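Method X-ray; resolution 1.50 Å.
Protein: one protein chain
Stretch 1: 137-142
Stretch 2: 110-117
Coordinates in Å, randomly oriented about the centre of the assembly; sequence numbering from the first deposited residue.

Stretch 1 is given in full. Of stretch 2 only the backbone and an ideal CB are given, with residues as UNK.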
ATOM      1  N   LEU A 137     -13.997  19.295 -15.579  1.00 13.70           N
ATOM      2  CA  LEU A 137     -14.007  18.560 -14.324  1.00 13.09           C
ATOM      3  C   LEU A 137     -15.449  18.374 -13.890  1.00 13.28           C
ATOM      4  O   LEU A 137     -16.164  19.345 -13.641  1.00 18.36           O
ATOM      5  CB  LEU A 137     -13.207  19.286 -13.245  1.00 14.49           C
ATOM      6  CG  LEU A 137     -13.151  18.611 -11.871  1.00 14.97           C
ATOM      7  CD1 LEU A 137     -12.403  17.290 -11.922  1.00 16.04           C
ATOM      8  CD2 LEU A 137     -12.487  19.555 -10.887  1.00 17.89           C
ATOM      9  N   ILE A 138     -15.875  17.119 -13.840  1.00 13.28           N
ATOM     10  CA  ILE A 138     -17.228  16.764 -13.443  1.00 13.94           C
ATOM     11  C   ILE A 138     -17.188  16.393 -11.974  1.00 13.83           C
ATOM     12  O   ILE A 138     -16.588  15.393 -11.584  1.00 15.57           O
ATOM     13  CB  ILE A 138     -17.773  15.612 -14.297  1.00 15.96           C
ATOM     14  CG1 ILE A 138     -17.797  16.036 -15.773  1.00 19.98           C
ATOM     15  CG2 ILE A 138     -19.158  15.194 -13.824  1.00 18.32           C
ATOM     16  CD1 ILE A 138     -17.961  14.895 -16.722  1.00 23.20           C
ATOM     17  N   ASP A 139     -17.813  17.228 -11.162  1.00 15.52           N
ATOM     18  CA  ASP A 139     -17.731  17.116  -9.715  1.00 15.83           C
ATOM     19  C   ASP A 139     -19.117  17.335  -9.136  1.00 16.83           C
ATOM     20  O   ASP A 139     -19.519  18.473  -8.873  1.00 19.49           O
ATOM     21  CB  ASP A 139     -16.721  18.128  -9.172  1.00 15.43           C
ATOM     22  CG  ASP A 139     -16.592  18.088  -7.674  1.00 16.01           C
ATOM     23  OD1 ASP A 139     -17.059  17.118  -7.037  1.00 17.76           O
ATOM     24  OD2 ASP A 139     -16.010  19.052  -7.146  1.00 16.78           O
ATOM     25  N   TYR A 140     -19.858  16.238  -8.993  1.00 18.74           N
ATOM     26  CA  TYR A 140     -21.234  16.290  -8.509  1.00 20.56           C
ATOM     27  C   TYR A 140     -21.362  16.385  -7.000  1.00 18.99           C
ATOM     28  O   TYR A 140     -22.409  16.792  -6.501  1.00 22.69           O
ATOM     29  CB  TYR A 140     -22.014  15.049  -8.955  1.00 23.53           C
ATOM     30  CG  TYR A 140     -22.203  14.894 -10.444  1.00 26.02           C
ATOM     31  CD1 TYR A 140     -22.956  15.812 -11.169  1.00 29.15           C
ATOM     32  CD2 TYR A 140     -21.665  13.808 -11.119  1.00 25.13           C
ATOM     33  CE1 TYR A 140     -23.142  15.665 -12.530  1.00 29.85           C
ATOM     34  CE2 TYR A 140     -21.850  13.652 -12.485  1.00 25.66           C
ATOM     35  CZ  TYR A 140     -22.586  14.585 -13.183  1.00 29.57           C
ATOM     36  OH  TYR A 140     -22.775  14.433 -14.536  1.00 32.93           O
ATOM     37  N   PHE A 141     -20.316  15.989  -6.280  1.00 16.71           N
ATOM     38  CA  PHE A 141     -20.463  15.678  -4.862  1.00 16.82           C
ATOM     39  C   PHE A 141     -19.529  16.446  -3.942  1.00 16.06           C
ATOM     40  O   PHE A 141     -19.375  16.092  -2.778  1.00 19.32           O
ATOM     41  CB  PHE A 141     -20.278  14.179  -4.652  1.00 20.98           C
ATOM     42  CG  PHE A 141     -21.042  13.348  -5.636  1.00 25.82           C
ATOM     43  CD1 PHE A 141     -22.427  13.363  -5.638  1.00 28.14           C
ATOM     44  CD2 PHE A 141     -20.382  12.568  -6.571  1.00 30.48           C
ATOM     45  CE1 PHE A 141     -23.142  12.605  -6.551  1.00 31.56           C
ATOM     46  CE2 PHE A 141     -21.090  11.807  -7.487  1.00 32.38           C
ATOM     47  CZ  PHE A 141     -22.470  11.826  -7.480  1.00 33.32           C
ATOM     48  N   GLY A 142     -18.946  17.519  -4.452  1.00 16.28           N
ATOM     49  CA  GLY A 142     -18.111  18.381  -3.635  1.00 15.00           C
ATOM     50  C   GLY A 142     -16.695  17.876  -3.436  1.00 14.30           C
ATOM     51  O   GLY A 142     -16.070  18.158  -2.411  1.00 15.12           O
ATOM     52  N   UNK A 110     -25.985   6.228 -15.940  1.00 24.09           N
ATOM     53  CA  UNK A 110     -25.306   7.478 -16.243  1.00 22.21           C
ATOM     54  C   UNK A 110     -23.959   7.523 -15.535  1.00 20.65           C
ATOM     55  O   UNK A 110     -23.722   6.771 -14.581  1.00 20.64           O
ATOM     56  CB  UNK A 110     -26.168   8.675 -15.837  1.00 22.21           C
ATOM     57  N   UNK A 111     -23.084   8.412 -15.990  1.00 19.99           N
ATOM     58  CA  UNK A 111     -21.849   8.685 -15.271  1.00 17.67           C
ATOM     59  C   UNK A 111     -22.122   9.020 -13.802  1.00 19.54           C
ATOM     60  O   UNK A 111     -21.434   8.519 -12.911  1.00 19.31           O
ATOM     61  CB  UNK A 111     -21.092   9.833 -15.943  1.00 17.67           C
ATOM     62  N   UNK A 112     -23.129   9.855 -13.545  1.00 19.82           N
ATOM     63  CA  UNK A 112     -23.411  10.283 -12.176  1.00 20.98           C
ATOM     64  C   UNK A 112     -23.752   9.085 -11.291  1.00 22.07           C
ATOM     65  O   UNK A 112     -23.324   9.008 -10.137  1.00 22.93           O
ATOM     66  CB  UNK A 112     -24.558  11.296 -12.159  1.00 20.98           C
ATOM     67  N   UNK A 113     -24.503   8.138 -11.842  1.00 21.08           N
ATOM     68  CA  UNK A 113     -24.846   6.925 -11.114  1.00 23.25           C
ATOM     69  C   UNK A 113     -23.617   6.058 -10.863  1.00 23.51           C
ATOM     70  O   UNK A 113     -23.500   5.416  -9.817  1.00 25.50           O
ATOM     71  CB  UNK A 113     -25.902   6.128 -11.883  1.00 23.25           C
ATOM     72  N   UNK A 114     -22.693   6.054 -11.817  1.00 21.22           N
ATOM     73  CA  UNK A 114     -21.443   5.321 -11.650  1.00 19.29           C
ATOM     74  C   UNK A 114     -20.522   5.968 -10.608  1.00 20.12           C
ATOM     75  O   UNK A 114     -19.764   5.288  -9.914  1.00 22.69           O
ATOM     76  CB  UNK A 114     -20.717   5.223 -12.993  1.00 19.29           C
ATOM     77  N   UNK A 115     -20.575   7.288 -10.509  1.00 18.80           N
ATOM     78  CA  UNK A 115     -19.714   7.991  -9.568  1.00 19.19           C
ATOM     79  C   UNK A 115     -20.253   7.942  -8.138  1.00 18.89           C
ATOM     80  O   UNK A 115     -19.482   7.830  -7.188  1.00 20.18           O
ATOM     81  CB  UNK A 115     -19.544   9.447 -10.008  1.00 19.19           C
ATOM     82  N   UNK A 116     -21.571   8.017  -7.987  1.00 19.91           N
ATOM     83  CA  UNK A 116     -22.166   8.166  -6.664  1.00 21.61           C
ATOM     84  C   UNK A 116     -22.032   6.877  -5.858  1.00 21.96           C
ATOM     85  O   UNK A 116     -22.203   6.877  -4.637  1.00 23.74           O
ATOM     86  CB  UNK A 116     -23.638   8.564  -6.783  1.00 21.61           C
ATOM     87  N   UNK A 117     -21.695   5.784  -6.534  1.00 21.97           N
ATOM     88  CA  UNK A 117     -21.520   4.503  -5.860  1.00 23.62           C
ATOM     89  C   UNK A 117     -20.083   4.286  -5.368  1.00 24.89           C
ATOM     90  O   UNK A 117     -19.773   3.243  -4.803  1.00 28.42           O
ATOM     91  CB  UNK A 117     -21.920   3.367  -6.803  1.00 23.62           C
TER

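Position 110 has phi/psi of -83/162, outside the helical range, and its O accepts from the N of position 114 at 3.0 Å, so it sits just before a helix. Nothing of stretch 1 lies within 5.5 Å of its ideal CB. A short side chain with an acceptor would suit such an N-cap: serine, threonine, aspartate or asparagine. The residue is Ser110, whose OG accepts from the N of position 113 at 3.1 Å.

At position 111 the helix has begun (-52/-44) and CA-to-CB points toward stretch 1. The ideal CB is 5.1 Å from Tyr140 OH, leaving room for a medium-sized side chain, and the CD1 of Ile138 offers an apolar partner. Leucine, isoleucine or methionine would fit. Leu111 is found; with chi1 t and chi2 p, its CD2 comes 3.7 Å from Ile138 CD1.

Position 112 points sideways, yet its ideal CB is only 3.6 Å from Tyr140 CE2, over one face of the ring. A side chain with aliphatic carbons near its base could follow that face; lysine, arginine, glutamine and methionine are all plausible, and no charge of stretch 1 selects among them. Lys112 is the deposited residue. Its CG lies 3.9 Å from the centroid of the Tyr140 ring, 17° off the normal, a CH-pi contact, while all four chi angles are t. A water links the backbone of Lys112 to the side chain of Tyr140: it accepts from Lys112 N at 3.1 Å and hydrogen-bonds Tyr140 OH at 3.0 Å.

Position 113 points away, so stretch 1 sets no preference; many kinds, polar or charged among them, would suit. Glu113 OE1 accepts a hydrogen bond from Ser110 N at 3.0 Å.

Position 114 is out of reach of stretch 1, and many residues would do. The residue is Asp114, whose OD2 accepts a hydrogen bond from a side chain at position 117, part of a salt bridge.

Position 115 points toward stretch 1, with its ideal CB 3.8 Å from Phe141 CE2 and 5.0 Å from Tyr140 CD2. Two aromatic rings and no polar partner favour a branched or flexible apolar residue such as leucine, isoleucine or methionine. In Leu115, CB meets the edge of the Phe141 ring (CB to CE2, 3.8 Å), and CD1 reaches the edge of the Tyr140 ring, 4.0 Å from Tyr140 CD2.

Position 116 points sideways, but its ideal CB is 3.5 Å from Phe141 CZ, close enough for the first side-chain carbon to make the contact. Valine, isoleucine, leucine or even alanine could supply it. Ile116 does so, its CB packing 3.5 Å from Phe141 CZ.

Position 117 points away and is unconstrained by stretch 1, so many kinds, polar or charged among them, would suit. Arg117 NH2 forms a salt bridge with Asp114 OD2 at 2.9 Å.

Stretch 2, residues 110-117: SLKEDLIR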
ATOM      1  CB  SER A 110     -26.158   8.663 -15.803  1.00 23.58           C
ATOM      2  OG  SER A 110     -26.221   8.717 -14.386  1.00 25.44           O
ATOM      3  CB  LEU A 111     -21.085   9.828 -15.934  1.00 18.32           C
ATOM      4  CG  LEU A 111     -19.822  10.291 -15.209  1.00 17.72           C
ATOM      5  CD1 LEU A 111     -18.740   9.213 -15.237  1.00 19.02           C
ATOM      6  CD2 LEU A 111     -19.324  11.574 -15.830  1.00 18.76           C
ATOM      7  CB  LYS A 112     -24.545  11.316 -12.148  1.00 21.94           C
ATOM      8  CG  LYS A 112     -24.848  11.880 -10.758  1.00 23.85           C
ATOM      9  CD  LYS A 112     -25.817  13.061 -10.846  1.00 30.32           C
ATOM     10  CE  LYS A 112     -26.124  13.656  -9.479  1.00 37.41           C
ATOM     11  NZ  LYS A 112     -27.185  14.708  -9.566  1.00 41.99           N
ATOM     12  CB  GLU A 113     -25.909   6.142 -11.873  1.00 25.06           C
ATOM     13  CG  GLU A 113     -27.266   6.809 -11.821  1.00 27.84           C
ATOM     14  CD  GLU A 113     -28.311   6.085 -12.643  1.00 32.10           C
ATOM     15  OE1 GLU A 113     -28.055   5.806 -13.832  1.00 31.60           O
ATOM     16  OE2 GLU A 113     -29.390   5.796 -12.092  1.00 36.69           O
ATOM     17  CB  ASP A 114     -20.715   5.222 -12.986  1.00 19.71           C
ATOM     18  CG  ASP A 114     -19.447   4.415 -12.892  1.00 23.60           C
ATOM     19  OD1 ASP A 114     -18.378   5.024 -12.672  1.00 26.01           O
ATOM     20  OD2 ASP A 114     -19.518   3.172 -13.036  1.00 23.25           O
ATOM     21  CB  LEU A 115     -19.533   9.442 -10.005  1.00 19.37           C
ATOM     22  CG  LEU A 115     -18.798   9.636 -11.331  1.00 18.64           C
ATOM     23  CD1 LEU A 115     -18.762  11.108 -11.687  1.00 21.30           C
ATOM     24  CD2 LEU A 115     -17.392   9.090 -11.217  1.00 22.04           C
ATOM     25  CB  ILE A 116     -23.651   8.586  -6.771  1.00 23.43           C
ATOM     26  CG1 ILE A 116     -24.135   9.252  -5.478  1.00 27.43           C
ATOM     27  CG2 ILE A 116     -24.530   7.406  -7.148  1.00 22.89           C
ATOM     28  CD1 ILE A 116     -25.553   9.807  -5.585  1.00 29.69           C
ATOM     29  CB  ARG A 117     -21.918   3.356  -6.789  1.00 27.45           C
ATOM     30  CG  ARG A 117     -21.016   3.266  -7.981  1.00 28.01           C
ATOM     31  CD  ARG A 117     -21.149   1.965  -8.728  1.00 29.22           C
ATOM     32  NE  ARG A 117     -20.259   1.962  -9.885  1.00 29.12           N
ATOM     33  CZ  ARG A 117     -18.953   1.721  -9.822  1.00 32.90           C
ATOM     34  NH1 ARG A 117     -18.376   1.454  -8.656  1.00 34.18           N
ATOM     35  NH2 ARG A 117     -18.222   1.742 -10.929  1.00 32.07           N
TER
HETATM   36  O   HOH W   1     -24.231  11.959 -15.475  1.00 24.43           O
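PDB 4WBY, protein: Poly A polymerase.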